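Local coordinates for protein 2-methyl-aconitate isomerase (Shewanella oneidensis, PDB 5K87) that catalyses the cis-trans isomerization of 2-methyl-aconitate in the 2-methylcitrate cycle, the route by which propionate is degraded, at residues N202-L207 / N216-N221; P225-N230 / L264-I269. The protein carries 1 engineered substitution. All blocks are in the same frame, centred on the assembly; numbering follows the deposited sequence. Where two conformers were deposited one is given.

Contact 1: N202-L207 / N216-N221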
loop_
_atom_site.group_PDB
_atom_site.type_symbol
_atom_site.label_atom_id
_atom_site.label_comp_id
_atom_site.label_asym_id
_atom_site.label_seq_id
_atom_site.Cartn_x
_atom_site.Cartn_y
_atom_site.Cartn_z
ATOM N N ASN A 202 36.206 6.571 -15.076
ATOM C CA ASN A 202 36.824 5.399 -14.458
ATOM C C ASN A 202 35.813 4.285 -14.220
ATOM O O ASN A 202 34.649 4.553 -13.899
ATOM C CB ASN A 202 37.464 5.780 -13.124
ATOM C CG ASN A 202 38.433 6.937 -13.256
ATOM O OD1 ASN A 202 39.261 6.962 -14.165
ATOM N ND2 ASN A 202 38.322 7.908 -12.356
ATOM N N LEU A 203 36.265 3.042 -14.361
ATOM C CA LEU A 203 35.426 1.875 -14.100
ATOM C C LEU A 203 35.145 1.747 -12.613
ATOM O O LEU A 203 34.054 1.338 -12.210
ATOM C CB LEU A 203 36.117 0.603 -14.590
ATOM C CG LEU A 203 36.389 0.532 -16.088
ATOM C CD1 LEU A 203 37.059 -0.784 -16.447
ATOM C CD2 LEU A 203 35.089 0.713 -16.848
ATOM N N VAL A 204 36.150 2.064 -11.803
ATOM C CA VAL A 204 36.013 2.087 -10.356
ATOM C C VAL A 204 36.626 3.380 -9.841
ATOM O O VAL A 204 37.560 3.921 -10.435
ATOM C CB VAL A 204 36.695 0.875 -9.677
ATOM C CG1 VAL A 204 36.127 -0.437 -10.215
ATOM C CG2 VAL A 204 38.206 0.929 -9.853
ATOM N N ASP A 205 36.086 3.880 -8.739
ATOM C CA ASP A 205 36.609 5.073 -8.115
ATOM C C ASP A 205 36.697 4.832 -6.630
ATOM O O ASP A 205 36.138 3.865 -6.111
ATOM C CB ASP A 205 35.694 6.267 -8.386
ATOM C CG ASP A 205 35.791 6.765 -9.811
ATOM O OD1 ASP A 205 36.774 7.468 -10.125
ATOM O OD2 ASP A 205 34.889 6.460 -10.619
ATOM N N VAL A 206 37.429 5.701 -5.949
ATOM C CA VAL A 206 37.402 5.709 -4.500
ATOM C C VAL A 206 36.545 6.887 -4.081
ATOM O O VAL A 206 36.897 8.042 -4.317
ATOM C CB VAL A 206 38.804 5.824 -3.888
ATOM C CG1 VAL A 206 38.707 5.867 -2.371
ATOM C CG2 VAL A 206 39.665 4.652 -4.329
ATOM N N LEU A 207 35.410 6.589 -3.465
ATOM C CA LEU A 207 34.481 7.622 -3.045
ATOM C C LEU A 207 34.835 8.082 -1.635
ATOM O O LEU A 207 34.655 7.343 -0.669
ATOM C CB LEU A 207 33.052 7.082 -3.107
ATOM C CG LEU A 207 31.882 8.056 -3.205
ATOM C CD1 LEU A 207 32.130 9.142 -4.248
ATOM C CD2 LEU A 207 30.611 7.277 -3.523
ATOM N N ASN A 216 35.172 2.086 -2.337
ATOM C CA ASN A 216 35.309 1.779 -3.753
ATOM C C ASN A 216 33.921 1.777 -4.359
ATOM O O ASN A 216 32.983 1.252 -3.763
ATOM C CB ASN A 216 35.984 0.429 -3.981
ATOM C CG ASN A 216 37.496 0.532 -3.993
ATOM O OD1 ASN A 216 38.089 1.015 -4.957
ATOM N ND2 ASN A 216 38.125 0.072 -2.925
ATOM N N ALA A 217 33.794 2.387 -5.525
ATOM C CA ALA A 217 32.491 2.520 -6.148
ATOM C C ALA A 217 32.604 2.483 -7.653
ATOM O O ALA A 217 33.580 2.971 -8.227
ATOM C CB ALA A 217 31.832 3.816 -5.707
ATOM N N THR A 218 31.601 1.897 -8.294
ATOM C CA THR A 218 31.417 2.084 -9.719
ATOM C C THR A 218 30.218 2.990 -9.918
ATOM O O THR A 218 29.128 2.719 -9.409
ATOM C CB THR A 218 31.192 0.763 -10.464
ATOM O OG1 THR A 218 32.424 0.037 -10.507
ATOM C CG2 THR A 218 30.730 1.034 -11.885
ATOM N N MET A 219 30.430 4.082 -10.628
ATOM C CA MET A 219 29.374 5.028 -10.932
ATOM C C MET A 219 29.089 4.957 -12.418
ATOM O O MET A 219 29.944 5.279 -13.249
ATOM C CB MET A 219 29.807 6.428 -10.506
ATOM C CG MET A 219 29.788 6.590 -8.990
ATOM S SD MET A 219 30.675 8.010 -8.320
ATOM C CE MET A 219 32.362 7.426 -8.456
ATOM N N ILE A 220 27.890 4.500 -12.746
ATOM C CA ILE A 220 27.522 4.258 -14.130
ATOM C C ILE A 220 26.204 4.943 -14.459
ATOM O O ILE A 220 25.312 5.041 -13.614
ATOM C CB ILE A 220 27.450 2.738 -14.411
ATOM C CG1 ILE A 220 27.333 2.459 -15.909
ATOM C CG2 ILE A 220 26.318 2.078 -13.622
ATOM C CD1 ILE A 220 27.490 0.993 -16.262
ATOM N N ASN A 221 26.089 5.441 -15.681
ATOM C CA ASN A 221 24.845 6.037 -16.127
ATOM C C ASN A 221 24.308 5.219 -17.290
ATOM O O ASN A 221 24.620 5.482 -18.453
ATOM C CB ASN A 221 25.041 7.497 -16.516
ATOM C CG ASN A 221 23.743 8.262 -16.522
ATOM O OD1 ASN A 221 22.666 7.669 -16.623
ATOM N ND2 ASN A 221 23.831 9.584 -16.425
HETATM O O HOH W 1 33.172 4.569 -11.485
#
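L203 and T218 meet through a hydrogen bond from a side chain to the backbone. OG1 of T218 donates to O of L203, 2.7 Å away and in the carbonyl plane. OG1 in turn accepts from N of L340. An alanine in place of T218 would probably leave O of L203 and N of L340 without this shared hydroxyl partner, and O of L203 without the methyl CG2 beside it. CA of V204 makes a CA-H...O contact of 3.4 Å with O of A217. D205 and A217 form an antiparallel hydrogen-bonded pair. N of D205 lies 2.7 Å from O of A217. N of A217 lies 2.8 Å from O of D205. The chi1 of D205 (-73°) sets CG beside the backbone N. The M219 chain bends at chi3 and crosses this side chain at about a right angle. Its CE lies 3.5 Å from both CB and OD2 of D205. A water donates to OD2 of D205 and O of N202, and accepts from N of M219 at 2.9 Å. OG1 of T200 also bonds OD2. ND2 of N202 gives a 2.8 Å bond to the syn side of OD1 of D205. V206 faces N216 in a non-hydrogen-bonded pair. This end of the hairpin 205-209/213-221 is thus closed by polar bonds beyond the strand pairing, and the D205 carboxylate is held at both oxygens.

Contact 2: P225-N230 / L264-I269; sequences PTIFIN and LRMGLI
M266, in the last turn of helix 249-266, packs its thioether on P225 and I227. Its CG is anti to the carbonyl carbon (chi1 -68°), and its CB is directed at the strand. The chain then bends at chi3 (77°), which places CE 3.9 Å from CB of P225. CE also lies 4.2 Å from the backbone N of T226. The sulfur takes another partner: SD is 4.0 Å from CG1 of I227. The two side chains cross at a slant. G267 follows and ends the helix in a Schellman motif. Its phi is positive, and its N bonds back to O of L264 at 3.0 Å. A CB at these backbone angles would press on the carbonyl O of M266. The turn brings L268 back toward the strand. CD1 of L268 touches CB of P225 at 3.7 Å, so this one proline carbon receives both M266 and L268. No hydrogen bond joins the two segments; the contact is apolar packing of a helix end on a sheet strand. The PrpF family belongs to the DAP epimerase clan. The side chain of T226 comes within about 4 Å of that of K283, a substrate-binding residue, so the strand runs close to the substrate site. M266 also touches M219, and L268 rests on R278. Strand 225-230 lies between strand 213-221, its antiparallel neighbour, and strand 283-288, its parallel one. Backbone bonds tie P225 and I227 to K283. T226 and F228 pack on helix 324-334, while I227 and P225 meet the C-terminal end of helix 249-266.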
loop_
_atom_site.group_PDB
_atom_site.type_symbol
_atom_site.label_atom_id
_atom_site.label_comp_id
_atom_site.label_asym_id
_atom_site.label_seq_id
_atom_site.Cartn_x
_atom_site.Cartn_y
_atom_site.Cartn_z
ATOM N N PRO A 225 21.185 6.732 -13.489
ATOM C CA PRO A 225 22.506 6.894 -12.863
ATOM C C PRO A 225 22.550 6.123 -11.550
ATOM O O PRO A 225 21.631 6.263 -10.730
ATOM C CB PRO A 225 22.605 8.405 -12.621
ATOM C CG PRO A 225 21.629 9.016 -13.563
ATOM C CD PRO A 225 20.518 8.024 -13.727
ATOM N N THR A 226 23.588 5.310 -11.363
ATOM C CA THR A 226 23.664 4.394 -10.235
ATOM C C THR A 226 25.071 4.353 -9.657
ATOM O O THR A 226 26.063 4.314 -10.402
ATOM C CB THR A 226 23.247 2.958 -10.654
ATOM O OG1 THR A 226 21.945 2.995 -11.250
ATOM C CG2 THR A 226 23.204 2.040 -9.447
ATOM N N ILE A 227 25.149 4.364 -8.332
ATOM C CA ILE A 227 26.388 4.197 -7.597
ATOM C C ILE A 227 26.371 2.797 -7.014
ATOM O O ILE A 227 25.478 2.471 -6.233
ATOM C CB ILE A 227 26.454 5.185 -6.424
ATOM C CG1 ILE A 227 26.298 6.622 -6.910
ATOM C CG2 ILE A 227 27.743 5.004 -5.656
ATOM C CD1 ILE A 227 25.662 7.549 -5.886
ATOM N N PHE A 228 27.349 1.973 -7.390
ATOM C CA PHE A 228 27.507 0.640 -6.826
ATOM C C PHE A 228 28.698 0.607 -5.870
ATOM O O PHE A 228 29.796 1.032 -6.228
ATOM C CB PHE A 228 27.783 -0.384 -7.931
ATOM C CG PHE A 228 26.623 -0.631 -8.849
ATOM C CD1 PHE A 228 25.556 -1.418 -8.443
ATOM C CD2 PHE A 228 26.618 -0.113 -10.131
ATOM C CE1 PHE A 228 24.495 -1.670 -9.292
ATOM C CE2 PHE A 228 25.562 -0.356 -10.985
ATOM C CZ PHE A 228 24.499 -1.137 -10.566
ATOM N N ILE A 229 28.490 0.097 -4.667
ATOM C CA ILE A 229 29.591 -0.083 -3.732
ATOM C C ILE A 229 29.606 -1.534 -3.266
ATOM O O ILE A 229 28.623 -2.251 -3.428
ATOM C CB ILE A 229 29.478 0.894 -2.550
ATOM C CG1 ILE A 229 28.094 0.789 -1.910
ATOM C CG2 ILE A 229 29.735 2.328 -3.021
ATOM C CD1 ILE A 229 27.770 1.941 -0.978
ATOM N N ASN A 230 30.732 -1.986 -2.731
ATOM C CA ASN A 230 30.831 -3.348 -2.240
ATOM C C ASN A 230 30.134 -3.491 -0.893
ATOM O O ASN A 230 30.365 -2.693 0.021
ATOM C CB ASN A 230 32.285 -3.786 -2.106
ATOM C CG ASN A 230 32.954 -4.006 -3.449
ATOM O OD1 ASN A 230 32.304 -4.363 -4.433
ATOM N ND2 ASN A 230 34.265 -3.789 -3.495
ATOM N N LEU A 264 27.592 14.097 -6.417
ATOM C CA LEU A 264 28.511 15.204 -6.637
ATOM C C LEU A 264 29.692 14.746 -7.494
ATOM O O LEU A 264 30.078 15.422 -8.451
ATOM C CB LEU A 264 29.004 15.741 -5.292
ATOM C CG LEU A 264 29.815 17.039 -5.318
ATOM C CD1 LEU A 264 28.950 18.175 -5.821
ATOM C CD2 LEU A 264 30.349 17.348 -3.935
ATOM N N ARG A 265 30.252 13.588 -7.157
ATOM C CA ARG A 265 31.389 13.048 -7.898
ATOM C C ARG A 265 31.037 12.768 -9.360
ATOM O O ARG A 265 31.883 12.915 -10.250
ATOM C CB ARG A 265 31.922 11.783 -7.217
ATOM C CG ARG A 265 33.158 11.188 -7.870
ATOM C CD ARG A 265 34.362 12.109 -7.737
ATOM N NE ARG A 265 35.489 11.639 -8.536
ATOM C CZ ARG A 265 35.692 11.978 -9.804
ATOM N NH1 ARG A 265 34.843 12.791 -10.417
ATOM N NH2 ARG A 265 36.743 11.504 -10.462
ATOM N N MET A 266 29.791 12.380 -9.615
ATOM C CA MET A 266 29.338 12.084 -10.972
ATOM C C MET A 266 29.046 13.340 -11.772
ATOM O O MET A 266 28.899 13.288 -12.990
ATOM C CB MET A 266 28.089 11.196 -10.944
ATOM C CG MET A 266 28.355 9.794 -10.442
ATOM S SD MET A 266 26.874 8.822 -10.151
ATOM C CE MET A 266 26.419 8.358 -11.812
ATOM N N GLY A 267 28.955 14.471 -11.084
ATOM C CA GLY A 267 28.622 15.723 -11.735
ATOM C C GLY A 267 27.129 15.923 -11.919
ATOM O O GLY A 267 26.699 16.791 -12.679
ATOM N N LEU A 268 26.324 15.126 -11.222
ATOM C CA LEU A 268 24.874 15.271 -11.300
ATOM C C LEU A 268 24.362 16.463 -10.496
ATOM O O LEU A 268 23.316 17.026 -10.806
ATOM C CB LEU A 268 24.179 13.994 -10.831
ATOM C CG LEU A 268 24.387 12.780 -11.734
ATOM C CD1 LEU A 268 23.886 11.533 -11.021
ATOM C CD2 LEU A 268 23.662 12.964 -13.051
ATOM N N ILE A 269 25.096 16.821 -9.451
ATOM C CA ILE A 269 24.787 18.002 -8.658
ATOM C C ILE A 269 26.075 18.780 -8.483
ATOM O O ILE A 269 27.160 18.225 -8.635
ATOM C CB ILE A 269 24.209 17.648 -7.267
ATOM C CG1 ILE A 269 25.191 16.782 -6.474
ATOM C CG2 ILE A 269 22.862 16.964 -7.415
ATOM C CD1 ILE A 269 24.694 16.391 -5.089
#

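From the N terminus, contact 1 comes first. It closes the hairpin of strands 205-209 and 213-221, whose turn is residues 210-212. Strand 213-221 then turns into strand 225-230, where contact 2 opens. Contact 2 closes a longer excursion of 33 residues that contains helix 242-245 and most of helix 249-266. The two contacts follow in series; neither nests in nor crosses the other. The centres of contact 1 and contact 2 are about 7 Å apart. They join directly through the antiparallel pairing of 216-221 with 225-230: O of T218 probably accepts from N of F228, and O of I220 probably from N of T226. Together they tie the hairpin to strand 225-230 beside it, and that strand to the C-terminal end of helix 249-266.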